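Local coordinates for protein N-terminal acetyltransferase B complex subunit NAT3 (Candida albicans, PDB 5K04) that probably transfers the acetyl group of acetyl-CoA to the N-terminal amino group of proteins, as the GNAT-fold subunit of the NatB complex, at residues T2-F7 with F43-E48; N19-E25 with N148-D152; S55-K61 with H74-V80. One frame throughout, in Å; residues are numbered along the deposited sequence.

From the N terminus, strand 3-6 enters the sheet first. Contact 1 pairs it with strand 43-48 and closes a loop of 35 residues, which carries helices 16-19 and 29-38. Residues 19-25 of that loop belong to contact 2, which joins the loop after helix 16-19 to the loop before strand 156-162; contacts 1 and 2 thus cross, without touching. Contact 3 opens after contact 1 has closed: the hairpin of strands 53-65 and 70-80 adds to strand 43-48, with Ser46 OG 2.6 Å from Ser55 OG, and nests inside contact 2. Contacts 2 and 3 meet where Asn19 OD1 lies 2.5 Å from Tyr57 OH, and both touch coenzyme A.

Contact 1 of 3, residues T2-F7 with F43-E48; sequences TSIKPF and FYKSVE
Phe7, Lys45 and Phe43 bury the largest areas where the extended segments 2-7 and 43-48 pair antiparallel, strand axes 4.6 Å apart at closest, directions at 140°. Ser3 faces Val47 and Lys5 faces Lys45 as hydrogen-bonded pairs; Ile4 with Ser46 and Pro6 with Tyr44 are non-hydrogen-bonded pairs. Ser3, Lys5, Lys45 and Val47 point to one face of the sheet, Ile4 and Ser46 to the other. Lys45 sits at the centre: its N donates to Lys5 O (2.8 Å) and its O accepts from Lys5 N (2.9 Å). Its side chain, chi1 p and then extended, passes Lys5, with Lys45 CE 3.9 Å from Lys5 CB, to a salt bridge with Asp11. Phe7 continues the pairing, N to Phe43 O 3.1 Å. Both phenylalanines have chi1 t, and their rings form an offset stack, centroids 3.9 Å apart and planes at 12°; Lys45 CB meets the Phe7 ring edge, 4.3 Å from CD2. Helix 29-38 packs on both rings. At the other end Ser3 N donates to Val47 O (2.8 Å), while Val47 N returns a weak bond to Ser3 O (2.8 Å). Ile4 CG2 touches Tyr44 CD1 at 3.8 Å. The partner chain approaches strand 3-6, its Asp249 taking Lys5 in a salt bridge. This is the N-terminal edge of the GNAT sheet, first strand antiparallel to second.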
loop_
_atom_site.group_PDB
_atom_site.type_symbol
_atom_site.label_atom_id
_atom_site.label_comp_id
_atom_site.label_asym_id
_atom_site.label_seq_id
_atom_site.Cartn_x
_atom_site.Cartn_y
_atom_site.Cartn_z
ATOM N N THR B 2 -21.851 -3.420 12.220
ATOM C CA THR B 2 -21.285 -3.004 10.942
ATOM C C THR B 2 -21.960 -1.730 10.451
ATOM O O THR B 2 -23.151 -1.486 10.695
ATOM C CB THR B 2 -21.406 -4.116 9.854
ATOM O OG1 THR B 2 -22.577 -3.930 9.059
ATOM C CG2 THR B 2 -21.433 -5.502 10.507
ATOM N N SER B 3 -21.165 -0.892 9.809
ATOM C CA SER B 3 -21.669 0.209 9.011
ATOM C C SER B 3 -21.102 0.059 7.606
ATOM O O SER B 3 -20.069 -0.583 7.397
ATOM C CB SER B 3 -21.299 1.574 9.622
ATOM O OG SER B 3 -21.643 1.615 11.004
ATOM N N ILE B 4 -21.793 0.629 6.628
ATOM C CA ILE B 4 -21.400 0.501 5.235
ATOM C C ILE B 4 -20.949 1.859 4.725
ATOM O O ILE B 4 -21.619 2.878 4.956
ATOM C CB ILE B 4 -22.543 -0.092 4.394
ATOM C CG1 ILE B 4 -22.664 -1.586 4.722
ATOM C CG2 ILE B 4 -22.267 0.073 2.919
ATOM C CD1 ILE B 4 -23.846 -2.274 4.083
ATOM N N LYS B 5 -19.801 1.870 4.048
ATOM C CA LYS B 5 -19.172 3.066 3.512
ATOM C C LYS B 5 -18.732 2.836 2.070
ATOM O O LYS B 5 -18.436 1.705 1.663
ATOM C CB LYS B 5 -17.950 3.512 4.331
ATOM C CG LYS B 5 -18.145 3.643 5.840
ATOM C CD LYS B 5 -19.149 4.711 6.246
ATOM C CE LYS B 5 -19.382 4.628 7.756
ATOM N NZ LYS B 5 -20.525 5.482 8.250
ATOM N N PRO B 6 -18.674 3.903 1.278
ATOM C CA PRO B 6 -18.146 3.775 -0.072
ATOM C C PRO B 6 -16.678 3.414 -0.032
ATOM O O PRO B 6 -15.913 3.910 0.804
ATOM C CB PRO B 6 -18.358 5.164 -0.676
ATOM C CG PRO B 6 -19.413 5.793 0.176
ATOM C CD PRO B 6 -19.156 5.267 1.555
ATOM N N PHE B 7 -16.297 2.552 -0.966
ATOM C CA PHE B 7 -14.926 2.125 -1.101
ATOM C C PHE B 7 -14.130 3.201 -1.830
ATOM O O PHE B 7 -14.628 3.852 -2.759
ATOM C CB PHE B 7 -14.886 0.795 -1.851
ATOM C CG PHE B 7 -13.560 0.113 -1.822
ATOM C CD1 PHE B 7 -12.606 0.398 -2.782
ATOM C CD2 PHE B 7 -13.275 -0.853 -0.859
ATOM C CE1 PHE B 7 -11.377 -0.256 -2.789
ATOM C CE2 PHE B 7 -12.050 -1.505 -0.861
ATOM C CZ PHE B 7 -11.093 -1.199 -1.826
ATOM N N PHE B 43 -19.439 -0.671 -5.183
ATOM C CA PHE B 43 -18.164 -1.032 -4.576
ATOM C C PHE B 43 -18.173 -0.323 -3.221
ATOM O O PHE B 43 -17.847 0.866 -3.098
ATOM C CB PHE B 43 -16.985 -0.625 -5.470
ATOM C CG PHE B 43 -15.669 -1.290 -5.112
ATOM C CD1 PHE B 43 -15.520 -1.998 -3.925
ATOM C CD2 PHE B 43 -14.573 -1.182 -5.970
ATOM C CE1 PHE B 43 -14.314 -2.592 -3.595
ATOM C CE2 PHE B 43 -13.358 -1.780 -5.655
ATOM C CZ PHE B 43 -13.232 -2.491 -4.460
ATOM N N TYR B 44 -18.595 -1.062 -2.207
ATOM C CA TYR B 44 -18.711 -0.533 -0.862
ATOM C C TYR B 44 -18.146 -1.547 0.119
ATOM O O TYR B 44 -17.995 -2.737 -0.180
ATOM C CB TYR B 44 -20.165 -0.190 -0.494
ATOM C CG TYR B 44 -21.148 -1.283 -0.828
ATOM C CD1 TYR B 44 -21.439 -2.296 0.083
ATOM C CD2 TYR B 44 -21.794 -1.305 -2.052
ATOM C CE1 TYR B 44 -22.370 -3.307 -0.229
ATOM C CE2 TYR B 44 -22.714 -2.312 -2.379
ATOM C CZ TYR B 44 -22.993 -3.305 -1.469
ATOM O OH TYR B 44 -23.882 -4.298 -1.808
ATOM N N LYS B 45 -17.851 -1.043 1.306
ATOM C CA LYS B 45 -17.167 -1.798 2.328
ATOM C C LYS B 45 -17.980 -1.768 3.612
ATOM O O LYS B 45 -18.741 -0.828 3.884
ATOM C CB LYS B 45 -15.763 -1.235 2.590
ATOM C CG LYS B 45 -15.755 0.227 3.069
ATOM C CD LYS B 45 -14.366 0.644 3.550
ATOM C CE LYS B 45 -14.328 2.088 4.029
ATOM N NZ LYS B 45 -12.912 2.450 4.381
ATOM N N SER B 46 -17.821 -2.832 4.386
ATOM C CA SER B 46 -18.320 -2.866 5.745
ATOM C C SER B 46 -17.201 -2.424 6.670
ATOM O O SER B 46 -16.017 -2.613 6.376
ATOM C CB SER B 46 -18.819 -4.264 6.129
ATOM O OG SER B 46 -17.806 -5.256 5.979
ATOM N N VAL B 47 -17.599 -1.840 7.797
ATOM C CA VAL B 47 -16.698 -1.176 8.731
ATOM C C VAL B 47 -17.242 -1.406 10.135
ATOM O O VAL B 47 -18.458 -1.478 10.338
ATOM C CB VAL B 47 -16.581 0.317 8.331
ATOM C CG1 VAL B 47 -16.434 1.203 9.495
ATOM C CG2 VAL B 47 -15.446 0.527 7.297
ATOM N N GLU B 48 -16.340 -1.556 11.098
ATOM C CA GLU B 48 -16.722 -1.933 12.448
ATOM C C GLU B 48 -16.182 -0.954 13.484
ATOM O O GLU B 48 -15.097 -0.386 13.339
ATOM C CB GLU B 48 -16.228 -3.348 12.820
ATOM C CG GLU B 48 -16.606 -4.431 11.855
ATOM C CD GLU B 48 -18.112 -4.620 11.724
ATOM O OE1 GLU B 48 -18.551 -5.030 10.624
ATOM O OE2 GLU B 48 -18.834 -4.386 12.714
HETATM O O HOH W 1 -19.602 0.980 12.400
#

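Contact 2 of 3, residues N19-E25 with N148-D152; sequences NLDPLTE and NKIDD. With COA (coenzyme A), chain D.
Two loops meet here, that following helix 16-19 and that between strands 130-135 and 156-162; the one close CA pairing is Leu23 with Lys149, 6.0 Å apart. Asn19, at the end of helix 16-19, offers its carbonyl O to Lys149 NZ at 2.9 Å, while its side chain turns to Tyr57. A water 2.7 Å from Leu20 O accepts from Lys149 NZ (2.8 Å). Asp21 starts a type I beta turn to Thr24, with Thr24 N donating to Asp21 O at 3.1 Å; the same Asp21 O takes a bond from Lys149 NZ (2.7 Å). With chi1 t, Asp21 OD1 receives Leu23 N (2.7 Å), an Asx turn, and Thr24 OG1 (2.9 Å), while OD2 forms a salt bridge with Arg85. Pro22 O lies 3.5 Å from Lys149 CB, and Leu23 O lies 3.5 Å from Ile150 CD1. Leu23 and Thr24 also line the coenzyme A pocket, Leu23 CD1 3.6 Å from O5P and Thr24 OG1 3.5 Å from C6P. Thr24 O completes the carbonyl set, 2.8 Å from Lys149 NZ. Glu25, chi1 and chi2 both m, bends its carboxylate back to the second segment: OE1 accepts Lys149 N (3.2 Å) and OE2 accepts Ile150 N (3.0 Å). The Lys149 side chain, chi1 m and then fully extended, brings NZ to the carbonyls of Asn19, Asp21 and Thr24. With the water, four oxygens surround the ammonium and share its three protons. The lysine charge is met by main-chain carbonyls, the Glu25 carboxylate by two consecutive peptide NH groups.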
loop_
_atom_site.group_PDB
_atom_site.type_symbol
_atom_site.label_atom_id
_atom_site.label_comp_id
_atom_site.label_asym_id
_atom_site.label_seq_id
_atom_site.Cartn_x
_atom_site.Cartn_y
_atom_site.Cartn_z
ATOM N N ASN B 19 -7.645 -9.480 2.373
ATOM C CA ASN B 19 -7.149 -9.978 1.089
ATOM C C ASN B 19 -5.972 -10.939 1.215
ATOM O O ASN B 19 -5.467 -11.404 0.186
ATOM C CB ASN B 19 -6.782 -8.801 0.189
ATOM C CG ASN B 19 -8.010 -8.197 -0.510
ATOM O OD1 ASN B 19 -9.155 -8.471 -0.133
ATOM N ND2 ASN B 19 -7.767 -7.378 -1.533
ATOM N N LEU B 20 -5.535 -11.257 2.437
ATOM C CA LEU B 20 -4.594 -12.349 2.640
ATOM C C LEU B 20 -5.301 -13.679 2.846
ATOM O O LEU B 20 -4.627 -14.715 2.916
ATOM C CB LEU B 20 -3.676 -12.071 3.836
ATOM C CG LEU B 20 -2.567 -11.040 3.611
ATOM C CD1 LEU B 20 -1.814 -10.682 4.919
ATOM C CD2 LEU B 20 -1.597 -11.556 2.568
ATOM N N ASP B 21 -6.630 -13.656 2.956
ATOM C CA ASP B 21 -7.431 -14.873 2.940
ATOM C C ASP B 21 -7.131 -15.661 1.668
ATOM O O ASP B 21 -7.024 -15.066 0.585
ATOM C CB ASP B 21 -8.922 -14.522 3.008
ATOM C CG ASP B 21 -9.826 -15.711 2.731
ATOM O OD1 ASP B 21 -10.084 -16.004 1.550
ATOM O OD2 ASP B 21 -10.260 -16.358 3.704
ATOM N N PRO B 22 -7.029 -16.992 1.755
ATOM C CA PRO B 22 -6.554 -17.796 0.618
ATOM C C PRO B 22 -7.562 -17.977 -0.506
ATOM O O PRO B 22 -7.219 -18.599 -1.518
ATOM C CB PRO B 22 -6.226 -19.141 1.276
ATOM C CG PRO B 22 -7.228 -19.243 2.410
ATOM C CD PRO B 22 -7.372 -17.824 2.926
ATOM N N LEU B 23 -8.793 -17.481 -0.356
ATOM C CA LEU B 23 -9.795 -17.527 -1.416
ATOM C C LEU B 23 -10.109 -16.140 -1.950
ATOM O O LEU B 23 -11.004 -15.991 -2.791
ATOM C CB LEU B 23 -11.076 -18.198 -0.915
ATOM C CG LEU B 23 -10.947 -19.663 -0.459
ATOM C CD1 LEU B 23 -12.303 -20.160 0.015
ATOM C CD2 LEU B 23 -10.376 -20.562 -1.552
ATOM N N THR B 24 -9.379 -15.126 -1.489
ATOM C CA THR B 24 -9.661 -13.735 -1.797
ATOM C C THR B 24 -8.536 -13.206 -2.672
ATOM O O THR B 24 -7.413 -12.989 -2.198
ATOM C CB THR B 24 -9.797 -12.908 -0.522
ATOM O OG1 THR B 24 -10.797 -13.488 0.323
ATOM C CG2 THR B 24 -10.167 -11.467 -0.876
ATOM N N GLU B 25 -8.843 -13.009 -3.946
ATOM C CA GLU B 25 -7.856 -12.533 -4.898
ATOM C C GLU B 25 -7.499 -11.087 -4.591
ATOM O O GLU B 25 -8.327 -10.306 -4.109
ATOM C CB GLU B 25 -8.393 -12.641 -6.333
ATOM C CG GLU B 25 -9.014 -13.994 -6.708
ATOM C CD GLU B 25 -7.987 -15.085 -6.991
ATOM O OE1 GLU B 25 -6.760 -14.820 -6.898
ATOM O OE2 GLU B 25 -8.418 -16.215 -7.310
ATOM N N ASN B 148 -5.454 -17.118 -9.771
ATOM C CA ASN B 148 -4.219 -17.506 -9.095
ATOM C C ASN B 148 -4.505 -18.279 -7.788
ATOM O O ASN B 148 -4.066 -19.420 -7.619
ATOM C CB ASN B 148 -3.361 -16.265 -8.819
ATOM C CG ASN B 148 -2.043 -16.610 -8.149
ATOM O OD1 ASN B 148 -1.592 -17.757 -8.210
ATOM N ND2 ASN B 148 -1.411 -15.618 -7.506
ATOM N N LYS B 149 -5.238 -17.650 -6.863
ATOM C CA LYS B 149 -5.669 -18.356 -5.661
ATOM C C LYS B 149 -6.753 -19.376 -5.978
ATOM O O LYS B 149 -6.824 -20.430 -5.334
ATOM C CB LYS B 149 -6.174 -17.365 -4.608
ATOM C CG LYS B 149 -5.094 -16.497 -3.954
ATOM C CD LYS B 149 -5.704 -15.597 -2.884
ATOM C CE LYS B 149 -4.632 -14.768 -2.172
ATOM N NZ LYS B 149 -5.160 -14.017 -1.000
ATOM N N ILE B 150 -7.605 -19.083 -6.957
ATOM C CA ILE B 150 -8.677 -19.981 -7.362
ATOM C C ILE B 150 -8.377 -20.503 -8.759
ATOM O O ILE B 150 -7.942 -19.746 -9.632
ATOM C CB ILE B 150 -10.044 -19.273 -7.304
ATOM C CG1 ILE B 150 -10.253 -18.661 -5.909
ATOM C CG2 ILE B 150 -11.155 -20.263 -7.625
ATOM C CD1 ILE B 150 -11.469 -17.747 -5.778
ATOM N N ASP B 151 -8.579 -21.808 -8.951
ATOM C CA ASP B 151 -8.519 -22.451 -10.269
ATOM C C ASP B 151 -9.748 -22.028 -11.071
ATOM O O ASP B 151 -10.853 -22.527 -10.843
ATOM C CB ASP B 151 -8.461 -23.968 -10.104
ATOM C CG ASP B 151 -8.106 -24.697 -11.382
ATOM O OD1 ASP B 151 -7.953 -24.051 -12.441
ATOM O OD2 ASP B 151 -7.965 -25.937 -11.325
ATOM N N ASP B 152 -9.569 -21.099 -12.014
ATOM C CA ASP B 152 -10.700 -20.618 -12.808
ATOM C C ASP B 152 -11.150 -21.610 -13.876
ATOM O O ASP B 152 -12.212 -21.403 -14.474
ATOM C CB ASP B 152 -10.357 -19.277 -13.464
ATOM C CG ASP B 152 -10.410 -18.123 -12.487
ATOM O OD1 ASP B 152 -11.065 -18.275 -11.433
ATOM O OD2 ASP B 152 -9.799 -17.070 -12.768
HETATM N N1A COA D . -18.787 -23.146 7.090
HETATM C C2A COA D . -20.106 -23.843 6.969
HETATM N N3A COA D . -21.150 -22.857 6.466
HETATM C C4A COA D . -20.972 -21.411 6.217
HETATM C C5A COA D . -19.549 -20.698 6.474
HETATM C C6A COA D . -18.393 -21.693 6.887
HETATM N N6A COA D . -17.031 -21.305 7.042
HETATM N N7A COA D . -19.559 -19.221 5.989
HETATM C C8A COA D . -20.934 -18.823 5.342
HETATM N N9A COA D . -21.668 -20.277 5.511
HETATM C C1B COA D . -23.107 -20.437 4.771
HETATM C C2B COA D . -24.232 -21.128 5.604
HETATM O O2B COA D . -24.839 -22.397 5.349
HETATM C C3B COA D . -24.819 -19.808 6.050
HETATM O O3B COA D . -25.874 -19.477 6.960
HETATM P P3B COA D . -26.251 -19.471 8.550
HETATM O O7A COA D . -26.441 -18.013 8.929
HETATM O O8A COA D . -27.595 -20.207 8.612
HETATM O O9A COA D . -25.100 -20.140 9.264
HETATM C C4B COA D . -24.327 -18.716 4.956
HETATM O O4B COA D . -23.352 -19.232 3.960
HETATM C C5B COA D . -24.381 -17.181 5.313
HETATM O O5B COA D . -23.472 -16.555 6.222
HETATM P P1A COA D . -22.818 -15.129 6.612
HETATM O O1A COA D . -23.548 -14.090 5.847
HETATM O O2A COA D . -22.857 -14.983 8.103
HETATM O O3A COA D . -21.334 -15.263 6.131
HETATM P P2A COA D . -19.873 -14.621 6.363
HETATM O O4A COA D . -19.182 -15.462 7.397
HETATM O O5A COA D . -20.003 -13.200 6.612
HETATM O O6A COA D . -19.194 -14.944 4.943
HETATM C CBP COA D . -17.824 -16.020 2.932
HETATM C CCP COA D . -19.162 -15.972 3.944
HETATM C CDP COA D . -17.907 -17.351 1.906
HETATM C CEP COA D . -17.715 -14.574 2.057
HETATM C CAP COA D . -16.411 -16.162 3.934
HETATM O OAP COA D . -16.500 -17.013 5.052
HETATM C C9P COA D . -15.042 -15.754 3.185
HETATM O O9P COA D . -14.218 -16.653 2.584
HETATM N N8P COA D . -14.992 -14.334 2.642
HETATM C C7P COA D . -14.375 -13.989 1.233
HETATM C C6P COA D . -13.863 -15.186 0.351
HETATM C C5P COA D . -14.833 -16.274 -0.402
HETATM O O5P COA D . -14.752 -17.596 -0.208
HETATM N N4P COA D . -15.904 -15.700 -1.243
HETATM C C3P COA D . -17.310 -15.437 -1.459
HETATM C C2P COA D . -18.535 -16.331 -1.378
HETATM S S1P COA D . -18.890 -17.629 -2.525
HETATM O O HOH W 2 -3.571 -15.646 0.598
#

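Contact 3 of 3, residues S55-K61 with H74-V80; sequences SGYMMAK and HITAVTV. With COA (coenzyme A), chain D.
Strands 55-61 and 74-80 run antiparallel, axes 4.7 Å apart at closest and directions at 150°. Gly56-Val80, Met58-Val78 and Ala60-Ile75 are non-hydrogen-bonded pairs; Tyr57-Thr79, Met59-Ala77 and Lys61-His74 are hydrogen-bonded, with a shift of one between Met59 and Ala60. Gly56 fits flat against its neighbour, CA 3.0 Å from Thr79 O, where a CB would clash. Tyr57, chi1 p, lays one ring face over Thr79 OG1, 3.6 Å from CZ. Met58 folds its end (chi2 and chi3 p) so that CE rests over the notch formed by Val78 CG2 (3.4 Å) and Ile75 CG2 (4.0 Å). Met59 N donates to Ala77 O (2.8 Å), and Met59 SD rests on Ala77 CB (3.9 Å). Thr76 and Ala77 both face Met59, a classic beta bulge: Met59 O accepts Thr76 N (2.9 Å), Ala77 N (3.1 Å) and Thr76 OG1 (3.1 Å). A bulge in this strand, beside the pantetheine arm of coenzyme A, is a hallmark of GNAT enzymes; Val80 N lies 3.2 Å from N8P and Val78 O 3.1 Å from C3P. Lys61 N donates to His74 O (2.8 Å) and His74 N to Lys61 O (2.7 Å); Lys61 CE touches both His74 CD2 (3.9 Å) and Thr76 CG2 (4.1 Å).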
loop_
_atom_site.group_PDB
_atom_site.type_symbol
_atom_site.label_atom_id
_atom_site.label_comp_id
_atom_site.label_asym_id
_atom_site.label_seq_id
_atom_site.Cartn_x
_atom_site.Cartn_y
_atom_site.Cartn_z
ATOM N N SER B 55 -14.217 -4.578 7.535
ATOM C CA SER B 55 -14.548 -5.952 7.868
ATOM C C SER B 55 -14.924 -6.779 6.640
ATOM O O SER B 55 -14.998 -8.010 6.738
ATOM C CB SER B 55 -15.697 -5.964 8.877
ATOM O OG SER B 55 -16.761 -5.155 8.411
ATOM N N GLY B 56 -15.160 -6.129 5.501
ATOM C CA GLY B 56 -15.479 -6.812 4.262
ATOM C C GLY B 56 -15.811 -5.804 3.184
ATOM O O GLY B 56 -15.892 -4.599 3.433
ATOM N N TYR B 57 -16.007 -6.316 1.967
ATOM C CA TYR B 57 -16.423 -5.447 0.878
ATOM C C TYR B 57 -17.186 -6.236 -0.176
ATOM O O TYR B 57 -17.135 -7.468 -0.230
ATOM C CB TYR B 57 -15.237 -4.701 0.232
ATOM C CG TYR B 57 -14.104 -5.567 -0.316
ATOM C CD1 TYR B 57 -14.146 -6.092 -1.603
ATOM C CD2 TYR B 57 -12.972 -5.812 0.454
ATOM C CE1 TYR B 57 -13.097 -6.866 -2.097
ATOM C CE2 TYR B 57 -11.930 -6.572 -0.013
ATOM C CZ TYR B 57 -11.986 -7.099 -1.289
ATOM O OH TYR B 57 -10.922 -7.855 -1.726
ATOM N N MET B 58 -17.924 -5.474 -0.991
ATOM C CA MET B 58 -18.666 -5.950 -2.146
ATOM C C MET B 58 -18.205 -5.187 -3.383
ATOM O O MET B 58 -18.108 -3.955 -3.358
ATOM C CB MET B 58 -20.174 -5.755 -1.957
ATOM C CG MET B 58 -20.908 -5.538 -3.266
ATOM S SD MET B 58 -20.871 -6.993 -4.261
ATOM C CE MET B 58 -21.741 -7.961 -3.127
ATOM N N MET B 59 -17.868 -5.931 -4.441
ATOM C CA MET B 59 -17.630 -5.387 -5.769
ATOM C C MET B 59 -18.676 -6.008 -6.671
ATOM O O MET B 59 -18.716 -7.232 -6.824
ATOM C CB MET B 59 -16.224 -5.702 -6.296
ATOM C CG MET B 59 -15.087 -5.326 -5.359
ATOM S SD MET B 59 -13.548 -6.056 -5.847
ATOM C CE MET B 59 -13.516 -5.308 -7.396
ATOM N N ALA B 60 -19.538 -5.174 -7.235
ATOM C CA ALA B 60 -20.539 -5.626 -8.178
ATOM C C ALA B 60 -20.556 -4.673 -9.370
ATOM O O ALA B 60 -19.949 -3.599 -9.349
ATOM C CB ALA B 60 -21.926 -5.725 -7.518
ATOM N N LYS B 61 -21.277 -5.072 -10.414
ATOM C CA LYS B 61 -21.385 -4.264 -11.620
ATOM C C LYS B 61 -22.750 -4.499 -12.249
ATOM O O LYS B 61 -23.493 -5.403 -11.850
ATOM C CB LYS B 61 -20.269 -4.597 -12.620
ATOM C CG LYS B 61 -20.178 -6.088 -12.985
ATOM C CD LYS B 61 -19.389 -6.317 -14.277
ATOM C CE LYS B 61 -19.015 -7.781 -14.411
ATOM N NZ LYS B 61 -18.243 -8.042 -15.647
ATOM N N HIS B 74 -24.288 -7.955 -11.480
ATOM C CA HIS B 74 -23.404 -9.095 -11.322
ATOM C C HIS B 74 -22.516 -8.858 -10.115
ATOM O O HIS B 74 -21.933 -7.778 -9.973
ATOM C CB HIS B 74 -22.546 -9.321 -12.569
ATOM C CG HIS B 74 -21.637 -10.501 -12.453
ATOM N ND1 HIS B 74 -22.034 -11.777 -12.795
ATOM C CD2 HIS B 74 -20.364 -10.607 -12.004
ATOM C CE1 HIS B 74 -21.036 -12.615 -12.573
ATOM N NE2 HIS B 74 -20.017 -11.932 -12.083
ATOM N N ILE B 75 -22.436 -9.861 -9.241
ATOM C CA ILE B 75 -21.508 -9.842 -8.114
ATOM C C ILE B 75 -20.176 -10.425 -8.577
ATOM O O ILE B 75 -20.130 -11.561 -9.060
ATOM C CB ILE B 75 -22.069 -10.635 -6.924
ATOM C CG1 ILE B 75 -23.305 -9.951 -6.349
ATOM C CG2 ILE B 75 -21.011 -10.769 -5.852
ATOM C CD1 ILE B 75 -24.154 -10.878 -5.499
ATOM N N THR B 76 -19.092 -9.658 -8.438
ATOM C CA THR B 76 -17.766 -10.187 -8.742
ATOM C C THR B 76 -16.987 -10.605 -7.505
ATOM O O THR B 76 -16.262 -11.598 -7.555
ATOM C CB THR B 76 -16.941 -9.175 -9.541
ATOM O OG1 THR B 76 -16.462 -8.146 -8.677
ATOM C CG2 THR B 76 -17.803 -8.577 -10.568
ATOM N N ALA B 77 -17.138 -9.894 -6.391
ATOM C CA ALA B 77 -16.393 -10.243 -5.184
ATOM C C ALA B 77 -17.144 -9.830 -3.919
ATOM O O ALA B 77 -17.564 -8.674 -3.782
ATOM C CB ALA B 77 -15.000 -9.594 -5.205
ATOM N N VAL B 78 -17.288 -10.786 -3.002
ATOM C CA VAL B 78 -17.684 -10.561 -1.620
ATOM C C VAL B 78 -16.685 -11.285 -0.731
ATOM O O VAL B 78 -16.398 -12.465 -0.959
ATOM C CB VAL B 78 -19.097 -11.094 -1.324
ATOM C CG1 VAL B 78 -19.616 -10.514 -0.027
ATOM C CG2 VAL B 78 -20.027 -10.796 -2.458
ATOM N N THR B 79 -16.167 -10.591 0.283
ATOM C CA THR B 79 -15.307 -11.199 1.285
ATOM C C THR B 79 -15.551 -10.526 2.620
ATOM O O THR B 79 -15.913 -9.351 2.692
ATOM C CB THR B 79 -13.803 -11.108 0.965
ATOM O OG1 THR B 79 -13.473 -9.794 0.480
ATOM C CG2 THR B 79 -13.454 -12.114 -0.056
ATOM N N VAL B 80 -15.303 -11.286 3.675
ATOM C CA VAL B 80 -15.502 -10.850 5.042
ATOM C C VAL B 80 -14.275 -11.252 5.839
ATOM O O VAL B 80 -13.815 -12.395 5.742
ATOM C CB VAL B 80 -16.779 -11.466 5.643
ATOM C CG1 VAL B 80 -16.924 -11.106 7.126
ATOM C CG2 VAL B 80 -17.993 -11.018 4.846
HETATM N N1A COA D . -18.787 -23.146 7.090
HETATM C C2A COA D . -20.106 -23.843 6.969
HETATM N N3A COA D . -21.150 -22.857 6.466
HETATM C C4A COA D . -20.972 -21.411 6.217
HETATM C C5A COA D . -19.549 -20.698 6.474
HETATM C C6A COA D . -18.393 -21.693 6.887
HETATM N N6A COA D . -17.031 -21.305 7.042
HETATM N N7A COA D . -19.559 -19.221 5.989
HETATM C C8A COA D . -20.934 -18.823 5.342
HETATM N N9A COA D . -21.668 -20.277 5.511
HETATM C C1B COA D . -23.107 -20.437 4.771
HETATM C C2B COA D . -24.232 -21.128 5.604
HETATM O O2B COA D . -24.839 -22.397 5.349
HETATM C C3B COA D . -24.819 -19.808 6.050
HETATM O O3B COA D . -25.874 -19.477 6.960
HETATM P P3B COA D . -26.251 -19.471 8.550
HETATM O O7A COA D . -26.441 -18.013 8.929
HETATM O O8A COA D . -27.595 -20.207 8.612
HETATM O O9A COA D . -25.100 -20.140 9.264
HETATM C C4B COA D . -24.327 -18.716 4.956
HETATM O O4B COA D . -23.352 -19.232 3.960
HETATM C C5B COA D . -24.381 -17.181 5.313
HETATM O O5B COA D . -23.472 -16.555 6.222
HETATM P P1A COA D . -22.818 -15.129 6.612
HETATM O O1A COA D . -23.548 -14.090 5.847
HETATM O O2A COA D . -22.857 -14.983 8.103
HETATM O O3A COA D . -21.334 -15.263 6.131
HETATM P P2A COA D . -19.873 -14.621 6.363
HETATM O O4A COA D . -19.182 -15.462 7.397
HETATM O O5A COA D . -20.003 -13.200 6.612
HETATM O O6A COA D . -19.194 -14.944 4.943
HETATM C CBP COA D . -17.824 -16.020 2.932
HETATM C CCP COA D . -19.162 -15.972 3.944
HETATM C CDP COA D . -17.907 -17.351 1.906
HETATM C CEP COA D . -17.715 -14.574 2.057
HETATM C CAP COA D . -16.411 -16.162 3.934
HETATM O OAP COA D . -16.500 -17.013 5.052
HETATM C C9P COA D . -15.042 -15.754 3.185
HETATM O O9P COA D . -14.218 -16.653 2.584
HETATM N N8P COA D . -14.992 -14.334 2.642
HETATM C C7P COA D . -14.375 -13.989 1.233
HETATM C C6P COA D . -13.863 -15.186 0.351
HETATM C C5P COA D . -14.833 -16.274 -0.402
HETATM O O5P COA D . -14.752 -17.596 -0.208
HETATM N N4P COA D . -15.904 -15.700 -1.243
HETATM C C3P COA D . -17.310 -15.437 -1.459
HETATM C C2P COA D . -18.535 -16.331 -1.378
HETATM S S1P COA D . -18.890 -17.629 -2.525
#